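Local coordinates for putative trimethylamine methyltransferase (PDB 4YYC), which probably acts as a methyltransferase of the trimethylamine methyltransferase (MttB) family, at the interface of chains A and B. Sequence-based numbering; all coordinates share one arbitrary frame. Chains: chain A/B, Putative trimethylamine methyltransferase.

Contact 1 and contact 2 are two patches of one two-fold symmetric interface between chains A and B, their C-alpha centres about 20 Å apart, and each recurs with the chains exchanged. They share no residue. Contact 1 is polar: loop meets loop through a charged pair and a water. Contact 2 is mostly apolar, where the start of helix 286-307 and the proline ahead of it in chain A meet the segment of chain B around helices 428-431 and 433-439. Stretches far apart in sequence thus join the copies in the deposited assembly; whether the same dimer forms in solution the structure alone does not show.

Contact 1: the interface of chains A and B. Residues chain A 52, 54-55; chain B 49.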
loop_
_atom_site.group_PDB
_atom_site.type_symbol
_atom_site.label_atom_id
_atom_site.label_comp_id
_atom_site.label_asym_id
_atom_site.label_seq_id
_atom_site.Cartn_x
_atom_site.Cartn_y
_atom_site.Cartn_z
ATOM N N GLU A 52 8.315 -5.601 -10.039
ATOM C CA GLU A 52 8.314 -6.965 -10.588
ATOM C C GLU A 52 8.447 -7.993 -9.495
ATOM O O GLU A 52 9.232 -7.799 -8.572
ATOM C CB GLU A 52 9.514 -7.195 -11.456
ATOM C CG GLU A 52 9.732 -6.143 -12.480
ATOM C CD GLU A 52 10.817 -6.532 -13.465
ATOM O OE1 GLU A 52 11.848 -7.198 -13.133
ATOM O OE2 GLU A 52 10.645 -6.142 -14.595
ATOM N N LEU A 54 8.400 -11.591 -10.755
ATOM C CA LEU A 54 8.907 -12.780 -11.434
ATOM C C LEU A 54 10.164 -12.401 -12.165
ATOM O O LEU A 54 10.241 -11.329 -12.750
ATOM C CB LEU A 54 7.907 -13.300 -12.448
ATOM C CG LEU A 54 6.541 -13.737 -11.920
ATOM C CD1 LEU A 54 5.520 -13.976 -13.009
ATOM C CD2 LEU A 54 6.783 -14.961 -11.041
ATOM N N ASP A 55 11.171 -13.266 -12.097
ATOM C CA ASP A 55 12.379 -13.096 -12.916
ATOM C C ASP A 55 12.198 -13.747 -14.280
ATOM O O ASP A 55 11.147 -14.328 -14.543
ATOM C CB ASP A 55 13.633 -13.593 -12.186
ATOM C CG ASP A 55 13.669 -15.103 -11.965
ATOM O OD1 ASP A 55 12.912 -15.916 -12.564
ATOM O OD2 ASP A 55 14.554 -15.512 -11.189
ATOM N N ARG B 49 12.090 -8.203 -4.357
ATOM C CA ARG B 49 13.002 -7.112 -4.716
ATOM C C ARG B 49 12.706 -5.830 -3.981
ATOM O O ARG B 49 11.547 -5.610 -3.554
ATOM C CB ARG B 49 12.847 -6.765 -6.215
ATOM C CG ARG B 49 13.319 -7.842 -7.131
ATOM C CD ARG B 49 13.056 -7.458 -8.560
ATOM N NE ARG B 49 12.775 -8.670 -9.288
ATOM C CZ ARG B 49 12.871 -8.790 -10.592
ATOM N NH1 ARG B 49 13.263 -7.756 -11.320
ATOM N NH2 ARG B 49 12.584 -9.944 -11.157
HETATM O O HOH W 1 10.230 -8.905 -6.320
#
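The guanidinium of B:Arg49 lies with one face over A:Glu52, whose CB methylene sits beneath the centre of the group, 3.7 Å from its plane. At the edge, in the plane, comes the backbone N of A:Asp55. The carboxylate of A:Glu52 does not lie flat against the guanidinium: the two planes are turned 76° apart, and OE1 reaches towards NH1 as the two side chains cross obliquely. They form a salt bridge, but the modelled OE1 to NH1 separation is too short to be real, so its exact length and geometry are doubtful. Better supported is the packing of the glutamate's aliphatic part on the arginine, A:Glu52 CB standing 3.8 Å from B:Arg49 CZ. The glutamate's CG is anti to its carbonyl carbon (chi1 -50°) and the chain runs extended from there, which carries the carboxylate past the flat group while CB stays under it. NH2 of B:Arg49 also comes within 3.2 Å of the carbonyl O of A:Leu54, yet its N-H points elsewhere and no hydrogen bond results. The carboxylate of A:Asp55 stays farther off, OD2 5.9 Å from B:Arg49 NH2, and could add only a longer-range attraction. All four residues belong to loops, so this patch ties one loop to another. Water 1 links the backbones as well: it lies 2.7 Å from the carbonyl O of A:Glu52 and 2.8 Å from the backbone N of B:Arg49, whose N-H points almost straight at it (168° at the hydrogen).

Contact 2: the interface of chains A and B. Residues chain A 283, 288, 291-292; chain B 431-432, 436, 445.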
loop_
_atom_site.group_PDB
_atom_site.type_symbol
_atom_site.label_atom_id
_atom_site.label_comp_id
_atom_site.label_asym_id
_atom_site.label_seq_id
_atom_site.Cartn_x
_atom_site.Cartn_y
_atom_site.Cartn_z
ATOM N N PRO A 283 -6.533 -22.301 -9.786
ATOM C CA PRO A 283 -5.803 -22.967 -8.719
ATOM C C PRO A 283 -5.553 -22.039 -7.541
ATOM O O PRO A 283 -5.532 -20.805 -7.701
ATOM C CB PRO A 283 -4.486 -23.358 -9.366
ATOM C CG PRO A 283 -4.801 -23.392 -10.837
ATOM C CD PRO A 283 -5.778 -22.305 -11.057
ATOM N N GLY A 288 -0.185 -21.108 -10.585
ATOM C CA GLY A 288 -1.259 -21.753 -11.325
ATOM C C GLY A 288 -2.317 -20.781 -11.798
ATOM O O GLY A 288 -2.829 -20.915 -12.925
ATOM N N THR A 291 -0.897 -18.842 -14.809
ATOM C CA THR A 291 -0.911 -19.650 -15.994
ATOM C C THR A 291 -2.317 -19.660 -16.613
ATOM O O THR A 291 -2.488 -19.513 -17.829
ATOM C CB THR A 291 -0.477 -21.079 -15.614
ATOM O OG1 THR A 291 0.853 -20.991 -15.093
ATOM C CG2 THR A 291 -0.519 -21.974 -16.773
ATOM N N GLN A 292 -3.323 -19.885 -15.769
ATOM C CA GLN A 292 -4.699 -19.914 -16.284
ATOM C C GLN A 292 -5.121 -18.555 -16.848
ATOM O O GLN A 292 -5.749 -18.469 -17.901
ATOM C CB GLN A 292 -5.673 -20.355 -15.220
ATOM C CG GLN A 292 -7.011 -20.795 -15.793
ATOM C CD GLN A 292 -7.979 -21.030 -14.646
ATOM O OE1 GLN A 292 -7.831 -21.984 -13.922
ATOM N NE2 GLN A 292 -8.951 -20.135 -14.460
ATOM N N GLN B 431 3.009 -24.719 -9.658
ATOM C CA GLN B 431 2.621 -24.566 -11.057
ATOM C C GLN B 431 1.210 -25.124 -11.363
ATOM O O GLN B 431 0.531 -24.643 -12.251
ATOM C CB GLN B 431 3.653 -25.187 -11.971
ATOM C CG GLN B 431 4.955 -24.411 -12.029
ATOM C CD GLN B 431 6.065 -25.214 -12.699
ATOM O OE1 GLN B 431 5.902 -25.687 -13.820
ATOM N NE2 GLN B 431 7.198 -25.346 -12.027
ATOM N N ALA B 432 0.813 -26.161 -10.629
ATOM C CA ALA B 432 -0.552 -26.646 -10.606
ATOM C C ALA B 432 -1.061 -27.184 -11.919
ATOM O O ALA B 432 -2.249 -27.137 -12.162
ATOM C CB ALA B 432 -1.490 -25.533 -10.090
ATOM N N ILE B 436 -5.048 -27.981 -13.050
ATOM C CA ILE B 436 -5.680 -27.343 -14.233
ATOM C C ILE B 436 -6.259 -28.428 -15.188
ATOM O O ILE B 436 -7.392 -28.322 -15.671
ATOM C CB ILE B 436 -4.711 -26.375 -14.955
ATOM C CG1 ILE B 436 -4.275 -25.238 -14.003
ATOM C CG2 ILE B 436 -5.370 -25.802 -16.211
ATOM C CD1 ILE B 436 -3.233 -24.314 -14.572
ATOM N N TYR B 445 -12.287 -25.490 -8.641
ATOM C CA TYR B 445 -11.157 -26.049 -7.934
ATOM C C TYR B 445 -11.373 -26.295 -6.425
ATOM O O TYR B 445 -10.430 -26.766 -5.756
ATOM C CB TYR B 445 -9.968 -25.107 -8.072
ATOM C CG TYR B 445 -9.406 -25.003 -9.477
ATOM C CD1 TYR B 445 -9.952 -24.139 -10.404
ATOM C CD2 TYR B 445 -8.267 -25.723 -9.834
ATOM C CE1 TYR B 445 -9.410 -24.013 -11.690
ATOM C CE2 TYR B 445 -7.718 -25.619 -11.107
ATOM C CZ TYR B 445 -8.293 -24.769 -12.032
ATOM O OH TYR B 445 -7.733 -24.654 -13.280
HETATM O O HOH W 2 2.029 -23.167 -14.153
#
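A:Pro283 pushes its ring into chain B between B:Tyr445, B:Ile436 and B:Ala432. The proline's N sits over the centre of the tyrosine ring, 3.6 Å above its plane, and CD of the same proline is 3.7 Å from the phenol carbon CZ. The two side chains run side by side in the same direction. Farther round the proline ring, CG meets CG1 of B:Ile436 at 3.7 Å, and CB meets the methyl CB of B:Ala432 at 3.8 Å. That methyl also approaches CA of A:Gly288, where the lack of a side chain probably lets this part of chain B come close. The tyrosine's hydroxyl carries the polar part of the contact: B:Tyr445 OH donates a hydrogen bond to the amide oxygen OE1 of A:Gln292, 2.7 Å long. The donor stands 22° out of the carbonyl plane. A:Gln292 gets there with CG anti to its backbone N (chi1 -163°) and an extended chain, which slides past the tyrosine in the opposite direction, and its amide plane lies 20° from that of the ring. Replacing B:Tyr445 by an alanine would probably leave the amide oxygen of A:Gln292 without this donor and open a gap against the proline ring. Away from this cluster, water 2 joins the hydroxyl OG1 of A:Thr291, 2.6 Å away, to the carbonyl O of B:Gln431, 2.8 Å away. That carbonyl closes helix 428-431, just ahead of B:Ala432. In chain A, the glycine, threonine and glutamine occupy the first turns of helix 286-307, with A:Pro283 in the loop leading into it; in chain B, the short helices 428-431 and 433-439 and the loop bearing B:Tyr445 reach over to pack against them.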